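Local coordinates for 4-hydroxybenzoyl-CoA thioesterase (Pseudomonas sp. CBS3, PDB 1LO7), which hydrolyses 4-hydroxybenzoyl-CoA to 4-hydroxybenzoate and coenzyme A, the last step in converting 4-chlorobenzoate to 4-hydroxybenzoate, at residues E53-V57 and I130-Y136; I56-V62 and I116-N122. All blocks are in the same frame, centred on the assembly; numbering follows the deposited sequence.

Contact 1 (E53-V57 and I130-Y136); sequences ERGIV and IEVPADY
R54 and D135 meet head-on in a bidentate salt bridge that ties the end of helix 47-54 to the start of helix 134-140, at the margin of the hot dog fold. The guanidinium presents its NH1-NH2 end: NH1 reaches D135 OD2 at 2.7 Å and NH2 reaches D135 OD1 at 2.9 Å. Both carboxylate oxygens use their syn lone pairs, both bonds are nearly straight, and the two planes are only 20° apart. The chain of R54 is bent at chi3 (-66°), which turns the guanidinium against the Y136 ring as the two side chains slide past each other. Y136 CZ lies over one guanidinium face, and R54 CZ stands 4.5 Å from the centroid of the Y136 ring, an off-centre cation-pi contact with the planes 45° apart. P133 CB, in the N-cap residue, also touches R54 NH2. With an alanine here, D135 would probably lose its charge partner and the Y136 ring the cation beside it.

Beneath this polar layer I56 arrives from the opposite direction to Y136. The end of the isoleucine does the touching: CD1 lies 3.8 Å from Y136 CE2, near P133 CG, and 3.7 Å from I130 CD1, the two isoleucines crossing at about a right angle. Between R54 and I56, G55 takes a positive phi and leads the chain out of helix 47-54 toward the strand. A water in the plane of the Y136 ring joins the two polar ends, accepting from R54 NH1 at 3.0 Å and lying 2.6 Å from Y136 OH.

Contact 2 (I56-V62 and I116-N122); sequences IVGTPIV and IRVFAMN. With 4CO (4-hydroxyphenacyl coenzyme A), chain B.
V57 and A120 begin an antiparallel pairing that is splayed at this end, where strand 56-58 runs at 122° to strand 116-122, and becomes regular at the I61-R117 non-hydrogen-bonded pair. V57 N gives to A120 O, A120 N to G58 O, V118 N to P60 O, and V62 N to I116 O, the last at 2.8 Å and almost straight (174°). P60 has no N-H to offer V118 O, which instead receives a close CA-H...O contact from T59 CA.

R117 fills in from its side chain. Extended from CG to NE, it delivers NH1 to T59 O at 2.9 Å, with the oxygen in the guanidinium plane and the phenol ring of the bound 4-hydroxyphenacyl-CoA at the same group's edge; NH2 forms salt bridges with E115 and D32. With its OG1 between the backbone N and the carbonyl carbon (chi1 60°), T59 sets CG2 over one face of F119, 3.6 Å from the ring centroid, a CH-pi contact. I56 CG2 meets that ring at its edge. P60 CG packs on A120 CB at 3.8 Å.

T59, P60 and I61 are part of the substrate-binding site: T59 N donates to the phenol oxygen O2B (2.8 Å), and I61 O accepts from the pantetheine N4P (2.8 Å). G58, its CA against O2B, has backbone angles that by themselves call for glycine. V62 and I116 pack against the adenine.

W47 of helix 47-54 touches T59 and F119, strand 91-101 flanks R117 through F92 and Q94, strand 126-130 lies against A120 and N122, and Y24 of the second subunit packs on I61 and R117.

In the fold
From strand 4-10 and helix 25-41 the chain reaches helix 47-54, then enters strand 56-68 at I56 and V57, which belong to both contacts. It runs through strands 77-87 and 91-101 before strand 107-123 returns to pair with strand 56-68, closing the loop of contact 2. After the turn into strand 126-130, segment 130-136 closes the wider loop of contact 1, within which contact 2 is nested. Their centres are about 9 Å apart. F119 joins them: its backbone O probably accepts a hydrogen bond from I130 N, and its ring meets that of Y136. Contact 2 lies in the sheet, at the ligand pocket, while contact 1 ties the start of helix 134-140 to helix 47-54 and the beginning of strand 56-68.

Contact 1 (E53-V57 and I130-Y136)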
loop_
_atom_site.group_PDB
_atom_site.type_symbol
_atom_site.label_atom_id
_atom_site.label_comp_id
_atom_site.label_asym_id
_atom_site.label_seq_id
_atom_site.Cartn_x
_atom_site.Cartn_y
_atom_site.Cartn_z
ATOM N N GLU A 53 1.488 -29.268 3.201
ATOM C CA GLU A 53 0.950 -30.495 2.665
ATOM C C GLU A 53 1.458 -30.990 1.316
ATOM O O GLU A 53 1.838 -32.168 1.190
ATOM C CB GLU A 53 -0.548 -30.536 2.644
ATOM C CG GLU A 53 -0.999 -31.889 2.033
ATOM C CD GLU A 53 -2.374 -32.388 2.385
ATOM O OE1 GLU A 53 -2.617 -33.030 3.402
ATOM O OE2 GLU A 53 -3.245 -32.169 1.416
ATOM N N ARG A 54 1.450 -30.068 0.356
ATOM C CA ARG A 54 1.776 -30.383 -0.985
ATOM C C ARG A 54 2.704 -29.437 -1.710
ATOM O O ARG A 54 2.977 -29.604 -2.903
ATOM C CB ARG A 54 0.485 -30.635 -1.758
ATOM C CG ARG A 54 -0.453 -29.452 -1.801
ATOM C CD ARG A 54 -1.913 -29.863 -2.051
ATOM N NE ARG A 54 -2.189 -30.460 -3.379
ATOM C CZ ARG A 54 -3.404 -30.859 -3.768
ATOM N NH1 ARG A 54 -4.476 -30.764 -2.994
ATOM N NH2 ARG A 54 -3.537 -31.380 -4.958
ATOM N N GLY A 55 3.211 -28.454 -0.995
ATOM C CA GLY A 55 4.171 -27.523 -1.567
ATOM C C GLY A 55 3.581 -26.304 -2.267
ATOM O O GLY A 55 4.329 -25.449 -2.730
ATOM N N ILE A 56 2.254 -26.227 -2.340
ATOM C CA ILE A 56 1.583 -25.120 -3.036
ATOM C C ILE A 56 1.659 -23.836 -2.265
ATOM O O ILE A 56 1.175 -23.771 -1.152
ATOM C CB ILE A 56 0.179 -25.534 -3.482
ATOM C CG1 ILE A 56 0.316 -26.717 -4.494
ATOM C CG2 ILE A 56 -0.618 -24.372 -4.084
ATOM C CD1 ILE A 56 -1.035 -27.298 -4.912
ATOM N N VAL A 57 2.298 -22.818 -2.856
ATOM C CA VAL A 57 2.459 -21.551 -2.129
ATOM C C VAL A 57 1.347 -20.545 -2.380
ATOM O O VAL A 57 1.225 -19.512 -1.690
ATOM C CB VAL A 57 3.828 -20.907 -2.460
ATOM C CG1 VAL A 57 4.958 -21.845 -2.118
ATOM C CG2 VAL A 57 3.918 -20.499 -3.927
ATOM N N ILE A 130 2.521 -25.485 -11.660
ATOM C CA ILE A 130 2.175 -26.894 -11.737
ATOM C C ILE A 130 0.855 -27.064 -12.478
ATOM O O ILE A 130 0.083 -26.147 -12.664
ATOM C CB ILE A 130 2.015 -27.506 -10.366
ATOM C CG1 ILE A 130 0.877 -26.792 -9.630
ATOM C CG2 ILE A 130 3.295 -27.357 -9.576
ATOM C CD1 ILE A 130 0.518 -27.464 -8.299
ATOM N N GLU A 131 0.624 -28.270 -12.936
ATOM C CA GLU A 131 -0.606 -28.526 -13.602
ATOM C C GLU A 131 -1.705 -28.272 -12.598
ATOM O O GLU A 131 -1.553 -28.580 -11.413
ATOM C CB GLU A 131 -0.553 -29.998 -13.981
ATOM C CG GLU A 131 -1.834 -30.571 -14.567
ATOM C CD GLU A 131 -1.493 -31.937 -15.037
ATOM O OE1 GLU A 131 -0.791 -32.137 -16.001
ATOM O OE2 GLU A 131 -1.940 -32.876 -14.238
ATOM N N VAL A 132 -2.804 -27.679 -13.048
ATOM C CA VAL A 132 -3.870 -27.391 -12.094
ATOM C C VAL A 132 -4.311 -28.669 -11.390
ATOM O O VAL A 132 -4.692 -29.597 -12.046
ATOM C CB VAL A 132 -5.050 -26.655 -12.736
ATOM C CG1 VAL A 132 -6.120 -26.354 -11.705
ATOM C CG2 VAL A 132 -4.595 -25.356 -13.368
ATOM N N PRO A 133 -4.268 -28.714 -10.047
ATOM C CA PRO A 133 -4.695 -29.932 -9.363
ATOM C C PRO A 133 -6.150 -30.322 -9.646
ATOM O O PRO A 133 -7.090 -29.520 -9.550
ATOM C CB PRO A 133 -4.451 -29.694 -7.868
ATOM C CG PRO A 133 -3.382 -28.598 -7.842
ATOM C CD PRO A 133 -3.630 -27.756 -9.098
ATOM N N ALA A 134 -6.335 -31.581 -10.033
ATOM C CA ALA A 134 -7.672 -32.053 -10.337
ATOM C C ALA A 134 -8.631 -31.854 -9.188
ATOM O O ALA A 134 -9.789 -31.519 -9.388
ATOM C CB ALA A 134 -7.602 -33.531 -10.689
ATOM N N ASP A 135 -8.144 -32.073 -7.958
ATOM C CA ASP A 135 -8.995 -31.921 -6.783
ATOM C C ASP A 135 -9.452 -30.482 -6.613
ATOM O O ASP A 135 -10.527 -30.210 -6.143
ATOM C CB ASP A 135 -8.408 -32.504 -5.458
ATOM C CG ASP A 135 -7.023 -32.038 -5.185
ATOM O OD1 ASP A 135 -6.225 -31.848 -6.070
ATOM O OD2 ASP A 135 -6.722 -31.878 -3.922
ATOM N N TYR A 136 -8.616 -29.553 -7.012
ATOM C CA TYR A 136 -8.980 -28.144 -6.890
ATOM C C TYR A 136 -10.043 -27.772 -7.907
ATOM O O TYR A 136 -10.970 -27.013 -7.607
ATOM C CB TYR A 136 -7.720 -27.287 -7.063
ATOM C CG TYR A 136 -6.859 -27.309 -5.840
ATOM C CD1 TYR A 136 -7.219 -28.002 -4.682
ATOM C CD2 TYR A 136 -5.619 -26.665 -5.868
ATOM C CE1 TYR A 136 -6.381 -28.045 -3.559
ATOM C CE2 TYR A 136 -4.788 -26.657 -4.753
ATOM C CZ TYR A 136 -5.162 -27.355 -3.598
ATOM O OH TYR A 136 -4.300 -27.337 -2.496
HETATM O O HOH W 1 -4.851 -29.003 -0.607
#

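Contact 2 (I56-V62 and I116-N122)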
loop_
_atom_site.group_PDB
_atom_site.type_symbol
_atom_site.label_atom_id
_atom_site.label_comp_id
_atom_site.label_asym_id
_atom_site.label_seq_id
_atom_site.Cartn_x
_atom_site.Cartn_y
_atom_site.Cartn_z
ATOM N N ILE A 56 2.254 -26.227 -2.340
ATOM C CA ILE A 56 1.583 -25.120 -3.036
ATOM C C ILE A 56 1.659 -23.836 -2.265
ATOM O O ILE A 56 1.175 -23.771 -1.152
ATOM C CB ILE A 56 0.179 -25.534 -3.482
ATOM C CG1 ILE A 56 0.316 -26.717 -4.494
ATOM C CG2 ILE A 56 -0.618 -24.372 -4.084
ATOM C CD1 ILE A 56 -1.035 -27.298 -4.912
ATOM N N VAL A 57 2.298 -22.818 -2.856
ATOM C CA VAL A 57 2.459 -21.551 -2.129
ATOM C C VAL A 57 1.347 -20.545 -2.380
ATOM O O VAL A 57 1.225 -19.512 -1.690
ATOM C CB VAL A 57 3.828 -20.907 -2.460
ATOM C CG1 VAL A 57 4.958 -21.845 -2.118
ATOM C CG2 VAL A 57 3.918 -20.499 -3.927
ATOM N N GLY A 58 0.562 -20.823 -3.395
ATOM C CA GLY A 58 -0.490 -19.906 -3.735
ATOM C C GLY A 58 -0.673 -19.923 -5.253
ATOM O O GLY A 58 -0.274 -20.893 -5.921
ATOM N N THR A 59 -1.301 -18.838 -5.781
ATOM C CA THR A 59 -1.581 -18.715 -7.216
ATOM C C THR A 59 -1.055 -17.395 -7.789
ATOM O O THR A 59 -1.800 -16.443 -8.014
ATOM C CB THR A 59 -3.100 -18.828 -7.488
ATOM O OG1 THR A 59 -3.752 -17.777 -6.786
ATOM C CG2 THR A 59 -3.595 -20.167 -7.000
ATOM N N PRO A 60 0.247 -17.320 -8.000
ATOM C CA PRO A 60 0.834 -16.108 -8.546
ATOM C C PRO A 60 0.254 -15.807 -9.928
ATOM O O PRO A 60 -0.174 -16.697 -10.686
ATOM C CB PRO A 60 2.338 -16.368 -8.705
ATOM C CG PRO A 60 2.551 -17.837 -8.420
ATOM C CD PRO A 60 1.241 -18.404 -7.856
ATOM N N ILE A 61 0.243 -14.499 -10.250
ATOM C CA ILE A 61 -0.277 -13.991 -11.525
ATOM C C ILE A 61 0.781 -13.940 -12.591
ATOM O O ILE A 61 1.906 -13.581 -12.287
ATOM C CB ILE A 61 -0.899 -12.608 -11.278
ATOM C CG1 ILE A 61 -1.706 -12.072 -12.478
ATOM C CG2 ILE A 61 0.161 -11.610 -10.783
ATOM C CD1 ILE A 61 -2.759 -11.018 -12.088
ATOM N N VAL A 62 0.388 -14.344 -13.814
ATOM C CA VAL A 62 1.281 -14.341 -14.975
ATOM C C VAL A 62 0.843 -13.316 -16.025
ATOM O O VAL A 62 1.636 -12.838 -16.842
ATOM C CB VAL A 62 1.546 -15.694 -15.617
ATOM C CG1 VAL A 62 2.193 -16.601 -14.561
ATOM C CG2 VAL A 62 0.259 -16.394 -16.063
ATOM N N ILE A 116 -4.674 -14.091 -15.330
ATOM C CA ILE A 116 -4.217 -15.420 -15.670
ATOM C C ILE A 116 -3.254 -15.803 -14.556
ATOM O O ILE A 116 -2.258 -15.127 -14.326
ATOM C CB ILE A 116 -3.566 -15.553 -17.033
ATOM C CG1 ILE A 116 -4.566 -15.061 -18.122
ATOM C CG2 ILE A 116 -3.164 -17.027 -17.210
ATOM C CD1 ILE A 116 -4.135 -15.374 -19.563
ATOM N N ARG A 117 -3.571 -16.872 -13.823
ATOM C CA ARG A 117 -2.719 -17.284 -12.734
ATOM C C ARG A 117 -2.383 -18.762 -12.847
ATOM O O ARG A 117 -2.901 -19.497 -13.723
ATOM C CB ARG A 117 -3.489 -17.065 -11.424
ATOM C CG ARG A 117 -3.636 -15.585 -11.004
ATOM C CD ARG A 117 -4.631 -15.456 -9.862
ATOM N NE ARG A 117 -4.956 -14.075 -9.454
ATOM C CZ ARG A 117 -4.367 -13.448 -8.433
ATOM N NH1 ARG A 117 -3.375 -14.003 -7.700
ATOM N NH2 ARG A 117 -4.802 -12.217 -8.145
ATOM N N VAL A 118 -1.520 -19.199 -11.937
ATOM C CA VAL A 118 -1.131 -20.609 -11.903
ATOM C C VAL A 118 -0.926 -20.993 -10.489
ATOM O O VAL A 118 -0.619 -20.139 -9.660
ATOM C CB VAL A 118 0.197 -20.836 -12.574
ATOM C CG1 VAL A 118 0.131 -20.463 -14.045
ATOM C CG2 VAL A 118 1.329 -20.112 -11.845
ATOM N N PHE A 119 -1.106 -22.295 -10.210
ATOM C CA PHE A 119 -0.828 -22.842 -8.882
ATOM C C PHE A 119 0.664 -23.038 -8.909
ATOM O O PHE A 119 1.187 -23.458 -9.912
ATOM C CB PHE A 119 -1.531 -24.162 -8.583
ATOM C CG PHE A 119 -2.965 -23.896 -8.183
ATOM C CD1 PHE A 119 -3.308 -23.656 -6.855
ATOM C CD2 PHE A 119 -3.966 -23.858 -9.154
ATOM C CE1 PHE A 119 -4.633 -23.434 -6.495
ATOM C CE2 PHE A 119 -5.296 -23.629 -8.804
ATOM C CZ PHE A 119 -5.624 -23.403 -7.467
ATOM N N ALA A 120 1.370 -22.688 -7.841
ATOM C CA ALA A 120 2.794 -22.847 -7.941
ATOM C C ALA A 120 3.418 -23.320 -6.658
ATOM O O ALA A 120 2.808 -23.321 -5.601
ATOM C CB ALA A 120 3.446 -21.504 -8.301
ATOM N N MET A 121 4.692 -23.673 -6.808
ATOM C CA MET A 121 5.506 -24.118 -5.710
ATOM C C MET A 121 6.767 -23.332 -5.740
ATOM O O MET A 121 7.118 -22.794 -6.772
ATOM C CB MET A 121 5.679 -25.619 -5.771
ATOM C CG MET A 121 4.302 -26.150 -5.435
ATOM S SD MET A 121 4.357 -27.893 -5.238
ATOM C CE MET A 121 5.763 -28.125 -6.361
ATOM N N ASN A 122 7.428 -23.243 -4.600
ATOM C CA ASN A 122 8.717 -22.563 -4.495
ATOM C C ASN A 122 9.758 -23.671 -4.334
ATOM O O ASN A 122 9.771 -24.332 -3.313
ATOM C CB ASN A 122 8.868 -21.561 -3.332
ATOM C CG ASN A 122 8.428 -20.185 -3.784
ATOM O OD1 ASN A 122 8.596 -19.804 -4.957
ATOM N ND2 ASN A 122 7.840 -19.449 -2.850
HETATM N N1A 4CO B . 0.009 -15.057 -20.782
HETATM C C2A 4CO B . -0.748 -16.193 -20.714
HETATM N N3A 4CO B . -0.437 -17.323 -20.133
HETATM C C4A 4CO B . 0.776 -17.273 -19.542
HETATM C C5A 4CO B . 1.653 -16.203 -19.542
HETATM C C6A 4CO B . 1.230 -15.034 -20.192
HETATM N N6A 4CO B . 1.968 -13.945 -20.253
HETATM N N7A 4CO B . 2.821 -16.515 -18.853
HETATM C C8A 4CO B . 2.645 -17.781 -18.455
HETATM N N9A 4CO B . 1.440 -18.289 -18.865
HETATM C C1D 4CO B . 0.933 -19.655 -18.700
HETATM C C2D 4CO B . 1.682 -20.645 -19.587
HETATM O O2D 4CO B . 1.217 -20.602 -20.938
HETATM C C3D 4CO B . 1.263 -21.943 -18.919
HETATM O O3D 4CO B . -0.112 -22.167 -19.103
HETATM P P3D 4CO B . -0.677 -23.558 -19.597
HETATM O O7A 4CO B . -0.559 -23.562 -21.041
HETATM O O8A 4CO B . 0.079 -24.653 -18.981
HETATM O O9A 4CO B . -2.165 -23.623 -19.157
HETATM C C4D 4CO B . 1.422 -21.523 -17.461
HETATM O O4D 4CO B . 1.296 -20.067 -17.443
HETATM C C5D 4CO B . 2.654 -21.986 -16.741
HETATM O O5D 4CO B . 3.771 -21.297 -17.307
HETATM P P1A 4CO B . 5.051 -22.142 -17.712
HETATM O O1A 4CO B . 5.874 -21.167 -18.442
HETATM O O2A 4CO B . 4.719 -23.307 -18.501
HETATM O O3A 4CO B . 5.736 -22.659 -16.454
HETATM P P2A 4CO B . 6.895 -22.024 -15.544
HETATM O O4A 4CO B . 6.992 -22.891 -14.350
HETATM O O5A 4CO B . 8.148 -22.078 -16.294
HETATM O O6A 4CO B . 6.701 -20.412 -15.276
HETATM C CBP 4CO B . 6.139 -18.914 -13.570
HETATM C CCP 4CO B . 5.612 -20.025 -14.480
HETATM C CDP 4CO B . 7.331 -19.403 -12.729
HETATM C CEP 4CO B . 5.009 -18.370 -12.706
HETATM C CAP 4CO B . 6.817 -17.802 -14.389
HETATM O OAP 4CO B . 5.902 -17.269 -15.349
HETATM C C9P 4CO B . 7.070 -16.568 -13.525
HETATM O O9P 4CO B . 7.860 -16.618 -12.606
HETATM N N8P 4CO B . 6.265 -15.391 -13.789
HETATM C C7P 4CO B . 6.424 -14.361 -12.756
HETATM C C6P 4CO B . 5.384 -14.506 -11.636
HETATM C C5P 4CO B . 5.369 -13.216 -10.808
HETATM O O5P 4CO B . 6.375 -12.766 -10.269
HETATM N N4P 4CO B . 4.057 -12.621 -10.720
HETATM C C3P 4CO B . 3.998 -11.330 -10.050
HETATM C C2P 4CO B . 4.122 -11.472 -8.556
HETATM S S1P 4CO B . 3.347 -12.940 -7.880
HETATM O O1B 4CO B . 1.333 -11.230 -5.960
HETATM C C1B 4CO B . 1.791 -12.349 -5.811
HETATM C C2B 4CO B . 0.906 -13.449 -5.410
HETATM C C3B 4CO B . 1.458 -14.741 -5.227
HETATM C C4B 4CO B . 0.634 -15.790 -4.825
HETATM C C5B 4CO B . -0.733 -15.548 -4.577
HETATM O O2B 4CO B . -1.571 -16.581 -4.106
HETATM C C6B 4CO B . -1.279 -14.251 -4.789
HETATM C C7B 4CO B . -0.450 -13.192 -5.207
HETATM C CB 4CO B . 3.224 -12.631 -6.073
#